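HTH tetR-type domain-containing protein (Streptomyces coelicolor A3, PDB 3IUV) is of unknown function but probably binds DNA as a transcription regulator of the TetR type. Local coordinates at residues A29-H33 with R34-A38; I155-Q158 with V159-D163; T164-E168 with E169-E173. All blocks are in the same frame, centred on the assembly; numbering follows the deposited sequence.

Overall arrangement
Contacts 1, 2 and 3 come one after another along the chain, neither nesting nor crossing, and each is local, its two segments being directly continuous. Contact 1 joins the loop after helix 11-24 to the start of helix 33-40, in the predicted DNA-binding part. Contact 2 is the C-terminal end of helix 142-161, about 17 Å away at the nearest atoms, in the C-terminal family region. The chain turns there and runs straight into contact 3, where the following loop enters helix 168-178. Contacts 2 and 3 touch, with Val159 CG1 3.4 Å from Thr164 O, and both reach the second subunit; contact 1 lies across the chain's centre from contact 3.

Contact 1. Residues A29-H33 with R34-A38; sequences AGLSH and RTVAA
Thr35 turns its side chain back over the loop that leads into its helix, beside Ser32 and Gly30. Its CB lies 3.6 Å from both Ser32 O and Gly30 O. At the branch the two tips part: CG2 rests 3.5 Å from Gly30 O, while OG1, beside the backbone N (chi1 -30°), meets Ser32 OG in a 2.9 Å hydrogen bond between hydroxyls. Ser32 is the N-cap of helix 33-40, the first helix of the predicted helix-turn-helix motif, so this bond ties the cap side chain to the first turn. The Ser32 backbone opens that turn too: Val36 N gives Ser32 O a nearly straight bond of 2.8 Å (172°), arriving almost head-on to the carbonyl. One residue on, Ala37 N bonds to His33 O at 2.8 Å. Among the buried side chains, Leu31 CD1 lies 3.8 Å from Val36 CG2, the two chains slanting across each other. Leu31 continues onto helices 11-24 and 54-73, and Val36 reaches Ala19 and Leu57. The His33 ring turns instead to helix 44-50, packing on Leu44 and Thr47, and its NE2 is hydrogen-bonded to Phe51 O.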
ATOM      1  N   ALA A  29      -5.813   2.765  15.276  1.00157.76           N
ATOM      2  CA  ALA A  29      -5.906   2.419  16.687  1.00162.57           C
ATOM      3  C   ALA A  29      -6.348   3.572  17.579  1.00163.01           C
ATOM      4  O   ALA A  29      -6.603   3.376  18.768  1.00163.44           O
ATOM      5  CB  ALA A  29      -4.580   1.868  17.169  1.00167.33           C
ATOM      6  N   GLY A  30      -6.434   4.772  17.014  1.00162.38           N
ATOM      7  CA  GLY A  30      -6.788   5.943  17.797  1.00163.16           C
ATOM      8  C   GLY A  30      -8.234   6.381  17.641  1.00158.48           C
ATOM      9  O   GLY A  30      -8.636   7.428  18.152  1.00156.05           O
ATOM     10  N   LEU A  31      -9.023   5.570  16.946  1.00153.75           N
ATOM     11  CA  LEU A  31     -10.385   5.956  16.602  1.00141.19           C
ATOM     12  C   LEU A  31     -11.442   4.983  17.116  1.00130.36           C
ATOM     13  O   LEU A  31     -11.510   3.829  16.693  1.00132.99           O
ATOM     14  CB  LEU A  31     -10.509   6.163  15.089  1.00134.71           C
ATOM     15  CG  LEU A  31     -11.860   5.880  14.438  1.00127.51           C
ATOM     16  CD1 LEU A  31     -12.206   6.949  13.422  1.00125.01           C
ATOM     17  CD2 LEU A  31     -11.852   4.505  13.803  1.00125.88           C
ATOM     18  N   SER A  32     -12.267   5.471  18.035  1.00118.54           N
ATOM     19  CA  SER A  32     -13.350   4.686  18.602  1.00107.60           C
ATOM     20  C   SER A  32     -14.508   5.622  18.854  1.00109.10           C
ATOM     21  O   SER A  32     -14.309   6.827  18.979  1.00112.09           O
ATOM     22  CB  SER A  32     -12.920   4.081  19.927  1.00 97.24           C
ATOM     23  OG  SER A  32     -12.944   5.075  20.936  1.00 86.48           O
ATOM     24  N   HIS A  33     -15.715   5.069  18.942  1.00107.58           N
ATOM     25  CA  HIS A  33     -16.910   5.864  19.235  1.00 98.81           C
ATOM     26  C   HIS A  33     -16.638   7.005  20.184  1.00 94.47           C
ATOM     27  O   HIS A  33     -17.065   8.134  19.949  1.00 82.22           O
ATOM     28  CB  HIS A  33     -17.997   4.994  19.845  1.00 97.89           C
ATOM     29  CG  HIS A  33     -18.635   4.080  18.857  1.00106.19           C
ATOM     30  ND1 HIS A  33     -18.300   2.751  18.755  1.00118.39           N
ATOM     31  CD2 HIS A  33     -19.560   4.318  17.897  1.00101.07           C
ATOM     32  CE1 HIS A  33     -19.005   2.198  17.781  1.00117.63           C
ATOM     33  NE2 HIS A  33     -19.772   3.130  17.242  1.00106.24           N
ATOM     34  N   ARG A  34     -15.934   6.696  21.265  1.00 92.78           N
ATOM     35  CA  ARG A  34     -15.706   7.677  22.301  1.00 96.26           C
ATOM     36  C   ARG A  34     -14.747   8.770  21.816  1.00 96.48           C
ATOM     37  O   ARG A  34     -14.916   9.939  22.162  1.00 96.71           O
ATOM     38  CB  ARG A  34     -15.210   6.991  23.580  1.00102.13           C
ATOM     39  CG  ARG A  34     -15.482   7.770  24.839  1.00108.67           C
ATOM     40  CD  ARG A  34     -16.037   6.875  25.940  1.00115.24           C
ATOM     41  NE  ARG A  34     -16.475   7.658  27.094  1.00130.87           N
ATOM     42  CZ  ARG A  34     -17.403   7.262  27.965  1.00148.87           C
ATOM     43  NH1 ARG A  34     -18.001   6.090  27.809  1.00152.60           N
ATOM     44  NH2 ARG A  34     -17.740   8.041  28.991  1.00154.39           N
ATOM     45  N   THR A  35     -13.770   8.399  20.988  1.00 90.13           N
ATOM     46  CA  THR A  35     -12.741   9.347  20.543  1.00 99.45           C
ATOM     47  C   THR A  35     -13.232  10.176  19.375  1.00 99.66           C
ATOM     48  O   THR A  35     -12.886  11.351  19.228  1.00102.40           O
ATOM     49  CB  THR A  35     -11.450   8.653  20.090  1.00100.30           C
ATOM     50  OG1 THR A  35     -11.270   7.433  20.819  1.00103.44           O
ATOM     51  CG2 THR A  35     -10.273   9.572  20.333  1.00 93.72           C
ATOM     52  N   VAL A  36     -14.019   9.535  18.526  1.00 94.52           N
ATOM     53  CA  VAL A  36     -14.755  10.231  17.490  1.00 88.51           C
ATOM     54  C   VAL A  36     -15.806  11.171  18.098  1.00 84.58           C
ATOM     55  O   VAL A  36     -16.024  12.271  17.601  1.00 90.50           O
ATOM     56  CB  VAL A  36     -15.426   9.228  16.556  1.00 90.40           C
ATOM     57  CG1 VAL A  36     -15.778   9.892  15.240  1.00 88.75           C
ATOM     58  CG2 VAL A  36     -14.490   8.060  16.311  1.00100.80           C
ATOM     59  N   ALA A  37     -16.457  10.748  19.175  1.00 81.56           N
ATOM     60  CA  ALA A  37     -17.427  11.621  19.835  1.00 86.86           C
ATOM     61  C   ALA A  37     -16.724  12.875  20.345  1.00 94.40           C
ATOM     62  O   ALA A  37     -17.141  13.999  20.074  1.00 89.63           O
ATOM     63  CB  ALA A  37     -18.127  10.896  20.970  1.00 79.01           C
ATOM     64  N   ALA A  38     -15.641  12.672  21.084  1.00106.28           N
ATOM     65  CA  ALA A  38     -14.812  13.784  21.526  1.00106.93           C
ATOM     66  C   ALA A  38     -14.469  14.704  20.358  1.00100.44           C
ATOM     67  O   ALA A  38     -14.824  15.883  20.375  1.00109.83           O
ATOM     68  CB  ALA A  38     -13.537  13.272  22.199  1.00106.86           C
TER

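Contact 2. Residues I155-Q158 with V159-D163; sequences ICLQ and VLLTD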
ATOM      1  N   ILE A 155       2.608   4.115  -8.175  1.00 64.76           N
ATOM      2  CA  ILE A 155       2.955   5.532  -8.258  1.00 71.95           C
ATOM      3  C   ILE A 155       2.477   6.286  -7.004  1.00 73.64           C
ATOM      4  O   ILE A 155       3.265   6.946  -6.343  1.00 75.42           O
ATOM      5  CB  ILE A 155       2.408   6.179  -9.575  1.00 68.60           C
ATOM      6  CG1 ILE A 155       3.235   5.707 -10.780  1.00 60.96           C
ATOM      7  CG2 ILE A 155       2.378   7.720  -9.489  1.00 60.21           C
ATOM      8  CD1 ILE A 155       2.557   5.881 -12.183  1.00 59.49           C
ATOM      9  N   CYS A 156       1.201   6.174  -6.656  1.00 68.57           N
ATOM     10  CA  CYS A 156       0.721   6.879  -5.472  1.00 77.05           C
ATOM     11  C   CYS A 156       1.495   6.435  -4.256  1.00 88.50           C
ATOM     12  O   CYS A 156       1.973   7.263  -3.467  1.00 93.30           O
ATOM     13  CB  CYS A 156      -0.763   6.651  -5.238  1.00 65.42           C
ATOM     14  SG  CYS A 156      -1.769   7.306  -6.562  1.00103.51           S
ATOM     15  N   LEU A 157       1.624   5.124  -4.110  1.00 82.63           N
ATOM     16  CA  LEU A 157       2.331   4.578  -2.967  1.00 86.88           C
ATOM     17  C   LEU A 157       3.662   5.299  -2.811  1.00 84.32           C
ATOM     18  O   LEU A 157       3.850   6.055  -1.872  1.00 90.67           O
ATOM     19  CB  LEU A 157       2.553   3.083  -3.143  1.00 82.20           C
ATOM     20  CG  LEU A 157       1.905   2.290  -2.014  1.00 79.36           C
ATOM     21  CD1 LEU A 157       2.603   0.968  -1.801  1.00 76.14           C
ATOM     22  CD2 LEU A 157       1.893   3.122  -0.739  1.00 67.84           C
ATOM     23  N   GLN A 158       4.564   5.079  -3.762  1.00 78.30           N
ATOM     24  CA  GLN A 158       5.850   5.763  -3.813  1.00 83.51           C
ATOM     25  C   GLN A 158       5.829   7.210  -3.361  1.00 85.42           C
ATOM     26  O   GLN A 158       6.673   7.632  -2.580  1.00 86.99           O
ATOM     27  CB  GLN A 158       6.426   5.700  -5.226  1.00 79.01           C
ATOM     28  CG  GLN A 158       6.893   4.306  -5.592  1.00 99.02           C
ATOM     29  CD  GLN A 158       7.888   3.741  -4.573  1.00105.79           C
ATOM     30  OE1 GLN A 158       7.713   2.631  -4.055  1.00108.50           O
ATOM     31  NE2 GLN A 158       8.928   4.510  -4.278  1.00103.92           N
ATOM     32  N   VAL A 159       4.875   7.976  -3.867  1.00 81.49           N
ATOM     33  CA  VAL A 159       4.826   9.396  -3.551  1.00 88.50           C
ATOM     34  C   VAL A 159       4.624   9.664  -2.037  1.00 95.77           C
ATOM     35  O   VAL A 159       5.014  10.707  -1.519  1.00 91.27           O
ATOM     36  CB  VAL A 159       3.763  10.118  -4.400  1.00 79.72           C
ATOM     37  CG1 VAL A 159       3.455  11.490  -3.821  1.00 75.62           C
ATOM     38  CG2 VAL A 159       4.230  10.231  -5.846  1.00 77.32           C
ATOM     39  N   LEU A 160       4.045   8.710  -1.323  1.00 89.53           N
ATOM     40  CA  LEU A 160       3.783   8.904   0.092  1.00 94.26           C
ATOM     41  C   LEU A 160       4.861   8.255   0.943  1.00105.64           C
ATOM     42  O   LEU A 160       5.345   8.841   1.922  1.00104.78           O
ATOM     43  CB  LEU A 160       2.405   8.349   0.451  1.00 89.32           C
ATOM     44  CG  LEU A 160       1.265   8.947  -0.383  1.00101.22           C
ATOM     45  CD1 LEU A 160      -0.041   8.161  -0.207  1.00101.23           C
ATOM     46  CD2 LEU A 160       1.066  10.435  -0.072  1.00103.27           C
ATOM     47  N   LEU A 161       5.227   7.040   0.555  1.00113.74           N
ATOM     48  CA  LEU A 161       6.244   6.279   1.265  1.00120.49           C
ATOM     49  C   LEU A 161       7.612   6.961   1.148  1.00110.24           C
ATOM     50  O   LEU A 161       8.392   6.974   2.103  1.00 95.11           O
ATOM     51  CB  LEU A 161       6.286   4.823   0.765  1.00122.46           C
ATOM     52  CG  LEU A 161       5.065   3.923   1.051  1.00120.54           C
ATOM     53  CD1 LEU A 161       5.280   2.505   0.519  1.00124.55           C
ATOM     54  CD2 LEU A 161       4.713   3.874   2.538  1.00116.77           C
ATOM     55  N   THR A 162       7.885   7.539  -0.022  1.00121.28           N
ATOM     56  CA  THR A 162       9.127   8.288  -0.259  1.00134.04           C
ATOM     57  C   THR A 162       8.958   9.778   0.046  1.00138.12           C
ATOM     58  O   THR A 162       9.922  10.544   0.019  1.00136.40           O
ATOM     59  CB  THR A 162       9.666   8.102  -1.711  1.00 97.00           C
ATOM     60  OG1 THR A 162       8.705   8.575  -2.668  1.00 94.10           O
ATOM     61  CG2 THR A 162       9.979   6.634  -1.989  1.00 78.34           C
ATOM     62  N   ASP A 163       7.718  10.166   0.322  1.00140.92           N
ATOM     63  CA  ASP A 163       7.349  11.554   0.603  1.00141.28           C
ATOM     64  C   ASP A 163       7.795  12.571  -0.458  1.00139.88           C
ATOM     65  O   ASP A 163       7.817  13.775  -0.200  1.00145.37           O
ATOM     66  CB  ASP A 163       7.838  11.982   1.988  1.00144.23           C
ATOM     67  CG  ASP A 163       6.895  12.967   2.652  1.00147.75           C
ATOM     68  OD1 ASP A 163       5.842  12.529   3.160  1.00148.08           O
ATOM     69  OD2 ASP A 163       7.196  14.179   2.655  1.00150.49           O
TER
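Leu157 and Leu161, one turn apart, make the apolar side of this contact at the C-terminal end of helix 142-161, a long helix of the tetracycline-repressor-like C-terminal domain that takes part in the dimer interface. Leu157 CD2 reaches Leu161 CD1 and CG, each at 3.7 Å, and Leu157 CD1 follows close behind, so both methyls of one leucine bear on the branch of the other. Leu161 CD1 stands anti to CA about the CB-CG bond (chi2 -179°), which brings it to the Leu157 methyls. From this side the pair continues into the second subunit, where Leu157 packs on Asp153 and Leu161 on Tyr112 of that chain. Cys156 and Leu160 bear on Tyr109 of helix 103-117 within the same chain.

The other side is looser and more open to solvent. There Gln158, bent at its second torsion (chi2 -54°), brings its amide beside Thr162, so that the end of the side chain lies next to the methyl CG2. Thr162 and Asp163 are exposed, and with Asp163 the backbone takes a positive phi and leaves the helix, although Asp163 still touches Leu121 of the second subunit.

In the backbone, Val159 N bonds to Ile155 O at 3.1 Å in the regular helical pattern. Leu157 O then accepts two bonds, from Leu160 N at 2.7 Å and, in a nearly straight approach, from Leu161 N at 3.0 Å; the two donors come from opposite faces of its carbonyl plane, with Leu160 N lying well above it.

Contact 3. Residues T164-E168 with E169-E173; sequences TPYDE and EYARE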
ATOM      1  N   THR A 164       8.131  12.079  -1.648  1.00132.96           N
ATOM      2  CA  THR A 164       8.549  12.917  -2.769  1.00123.39           C
ATOM      3  C   THR A 164       7.345  13.667  -3.358  1.00120.85           C
ATOM      4  O   THR A 164       6.205  13.338  -3.042  1.00120.93           O
ATOM      5  CB  THR A 164       9.210  12.042  -3.853  1.00122.11           C
ATOM      6  OG1 THR A 164       9.727  12.867  -4.903  1.00126.43           O
ATOM      7  CG2 THR A 164       8.204  11.052  -4.436  1.00124.98           C
ATOM      8  N   PRO A 165       7.583  14.706  -4.185  1.00118.69           N
ATOM      9  CA  PRO A 165       6.432  15.231  -4.935  1.00104.37           C
ATOM     10  C   PRO A 165       6.183  14.441  -6.217  1.00 99.23           C
ATOM     11  O   PRO A 165       7.111  13.905  -6.835  1.00 96.53           O
ATOM     12  CB  PRO A 165       6.838  16.668  -5.262  1.00108.16           C
ATOM     13  CG  PRO A 165       8.325  16.654  -5.253  1.00117.68           C
ATOM     14  CD  PRO A 165       8.765  15.580  -4.287  1.00118.97           C
ATOM     15  N   TYR A 166       4.909  14.369  -6.589  1.00 95.18           N
ATOM     16  CA  TYR A 166       4.450  13.668  -7.775  1.00 87.10           C
ATOM     17  C   TYR A 166       5.060  14.244  -9.039  1.00 97.03           C
ATOM     18  O   TYR A 166       5.057  15.457  -9.264  1.00 92.27           O
ATOM     19  CB  TYR A 166       2.936  13.775  -7.851  1.00 84.38           C
ATOM     20  CG  TYR A 166       2.287  13.202  -9.085  1.00 85.82           C
ATOM     21  CD1 TYR A 166       2.413  11.859  -9.401  1.00 90.63           C
ATOM     22  CD2 TYR A 166       1.493  13.995  -9.899  1.00 85.29           C
ATOM     23  CE1 TYR A 166       1.791  11.329 -10.509  1.00 92.72           C
ATOM     24  CE2 TYR A 166       0.875  13.476 -11.014  1.00 80.66           C
ATOM     25  CZ  TYR A 166       1.019  12.145 -11.309  1.00 86.93           C
ATOM     26  OH  TYR A 166       0.398  11.629 -12.421  1.00 93.98           O
ATOM     27  N   ASP A 167       5.589  13.358  -9.865  1.00 99.61           N
ATOM     28  CA  ASP A 167       6.179  13.774 -11.111  1.00 95.60           C
ATOM     29  C   ASP A 167       5.175  13.390 -12.196  1.00 87.54           C
ATOM     30  O   ASP A 167       4.981  12.212 -12.489  1.00 83.84           O
ATOM     31  CB  ASP A 167       7.531  13.084 -11.275  1.00 93.14           C
ATOM     32  CG  ASP A 167       8.362  13.682 -12.378  1.00 88.14           C
ATOM     33  OD1 ASP A 167       7.800  14.396 -13.233  1.00 77.03           O
ATOM     34  OD2 ASP A 167       9.583  13.421 -12.391  1.00 93.92           O
ATOM     35  N   GLU A 168       4.505  14.389 -12.757  1.00 89.22           N
ATOM     36  CA  GLU A 168       3.373  14.144 -13.654  1.00 95.71           C
ATOM     37  C   GLU A 168       3.841  13.721 -15.045  1.00 93.37           C
ATOM     38  O   GLU A 168       3.186  12.918 -15.720  1.00 92.12           O
ATOM     39  CB  GLU A 168       2.470  15.385 -13.735  1.00100.66           C
ATOM     40  CG  GLU A 168       1.160  15.201 -14.524  1.00106.35           C
ATOM     41  CD  GLU A 168       0.097  16.261 -14.194  1.00113.33           C
ATOM     42  OE1 GLU A 168      -0.964  16.271 -14.852  1.00103.91           O
ATOM     43  OE2 GLU A 168       0.315  17.080 -13.272  1.00124.69           O
ATOM     44  N   GLU A 169       4.978  14.268 -15.463  1.00 89.00           N
ATOM     45  CA  GLU A 169       5.579  13.908 -16.739  1.00 89.14           C
ATOM     46  C   GLU A 169       5.926  12.433 -16.661  1.00 84.40           C
ATOM     47  O   GLU A 169       5.738  11.659 -17.614  1.00 86.39           O
ATOM     48  CB  GLU A 169       6.852  14.726 -16.977  1.00101.59           C
ATOM     49  CG  GLU A 169       6.747  16.217 -16.629  1.00119.04           C
ATOM     50  CD  GLU A 169       8.109  16.914 -16.557  1.00132.11           C
ATOM     51  OE1 GLU A 169       8.299  17.740 -15.632  1.00136.85           O
ATOM     52  OE2 GLU A 169       8.986  16.637 -17.413  1.00129.33           O
ATOM     53  N   TYR A 170       6.422  12.067 -15.486  1.00 82.27           N
ATOM     54  CA  TYR A 170       6.847  10.719 -15.165  1.00 77.06           C
ATOM     55  C   TYR A 170       5.691   9.735 -15.269  1.00 66.69           C
ATOM     56  O   TYR A 170       5.798   8.694 -15.933  1.00 67.26           O
ATOM     57  CB  TYR A 170       7.455  10.696 -13.752  1.00 82.95           C
ATOM     58  CG  TYR A 170       7.655   9.309 -13.172  1.00 78.74           C
ATOM     59  CD1 TYR A 170       6.848   8.836 -12.130  1.00 65.69           C
ATOM     60  CD2 TYR A 170       8.647   8.468 -13.672  1.00 65.34           C
ATOM     61  CE1 TYR A 170       7.038   7.565 -11.604  1.00 77.62           C
ATOM     62  CE2 TYR A 170       8.837   7.195 -13.159  1.00 68.32           C
ATOM     63  CZ  TYR A 170       8.041   6.743 -12.122  1.00 80.68           C
ATOM     64  OH  TYR A 170       8.254   5.468 -11.618  1.00 80.80           O
ATOM     65  N   ALA A 171       4.586  10.048 -14.609  1.00 65.89           N
ATOM     66  CA  ALA A 171       3.483   9.105 -14.592  1.00 69.70           C
ATOM     67  C   ALA A 171       3.000   8.958 -16.030  1.00 74.96           C
ATOM     68  O   ALA A 171       2.787   7.844 -16.517  1.00 73.40           O
ATOM     69  CB  ALA A 171       2.378   9.589 -13.664  1.00 63.98           C
ATOM     70  N   ARG A 172       2.892  10.095 -16.714  1.00 68.95           N
ATOM     71  CA  ARG A 172       2.433  10.118 -18.091  1.00 78.62           C
ATOM     72  C   ARG A 172       3.238   9.147 -18.925  1.00 72.54           C
ATOM     73  O   ARG A 172       2.690   8.282 -19.604  1.00 74.68           O
ATOM     74  CB  ARG A 172       2.556  11.524 -18.672  1.00 86.93           C
ATOM     75  CG  ARG A 172       1.274  12.016 -19.308  1.00 88.14           C
ATOM     76  CD  ARG A 172       1.503  12.442 -20.731  1.00110.24           C
ATOM     77  NE  ARG A 172       2.211  11.406 -21.473  1.00126.90           N
ATOM     78  CZ  ARG A 172       2.848  11.615 -22.619  1.00135.84           C
ATOM     79  NH1 ARG A 172       2.868  12.829 -23.160  1.00140.56           N
ATOM     80  NH2 ARG A 172       3.473  10.612 -23.218  1.00133.05           N
ATOM     81  N   GLU A 173       4.552   9.302 -18.863  1.00 69.32           N
ATOM     82  CA  GLU A 173       5.458   8.376 -19.516  1.00 66.81           C
ATOM     83  C   GLU A 173       5.191   6.899 -19.156  1.00 60.88           C
ATOM     84  O   GLU A 173       5.116   6.043 -20.033  1.00 68.20           O
ATOM     85  CB  GLU A 173       6.897   8.749 -19.179  1.00 67.57           C
ATOM     86  CG  GLU A 173       7.942   7.807 -19.753  1.00 83.44           C
ATOM     87  CD  GLU A 173       7.995   7.846 -21.255  1.00 86.75           C
ATOM     88  OE1 GLU A 173       8.277   6.793 -21.874  1.00 79.40           O
ATOM     89  OE2 GLU A 173       7.737   8.930 -21.818  1.00100.62           O
TER
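Glu168 O receives the amide of Arg172 in a hydrogen bond of 3.0 Å, with an N-H...O angle of 163°. The preceding carbonyl, Asp167 O, takes Ala171 N at 3.1 Å, and these two bonds start helix 168-178, of which Asp167 is the N-cap. Asp167 O also lies in the plane of the Tyr170 ring, at its edge, with CD1 at 3.9 Å. The Asp167 side chain crosses that of Tyr170 at about a right angle: CG sits 3.4 Å from Tyr170 CB, and the carboxylate plane is turned 38° from the ring. With CG anti to the backbone N (chi1 -167°), OD1 is placed near the amides of the first turn, 3.5 Å from Tyr170 N, where the helix N terminus would favour a negative charge. Against this, the Glu169 carboxylate approaches within 4.1 Å, OE1 to Asp167 OD1. Arg146 of the second subunit reaches both residues, through a cation-pi contact with the Tyr170 ring and a long, weak ion pair with Asp167 OD2. With an alanine in place of Asp167, the first-turn amides would probably lose the carboxylate beside them and Tyr170 CB the group that crosses it. Next to the cap in sequence, the Tyr166 ring meets the Ala171 methyl obliquely, CE1 to CB 3.7 Å, and its OH is hydrogen-bonded to Ala91 O. The ring packs on Leu94 and Leu98 of helix 86-98, while Ala171 faces Ile155 of helix 142-161, so the start of helix 168-178 is seated against both helices.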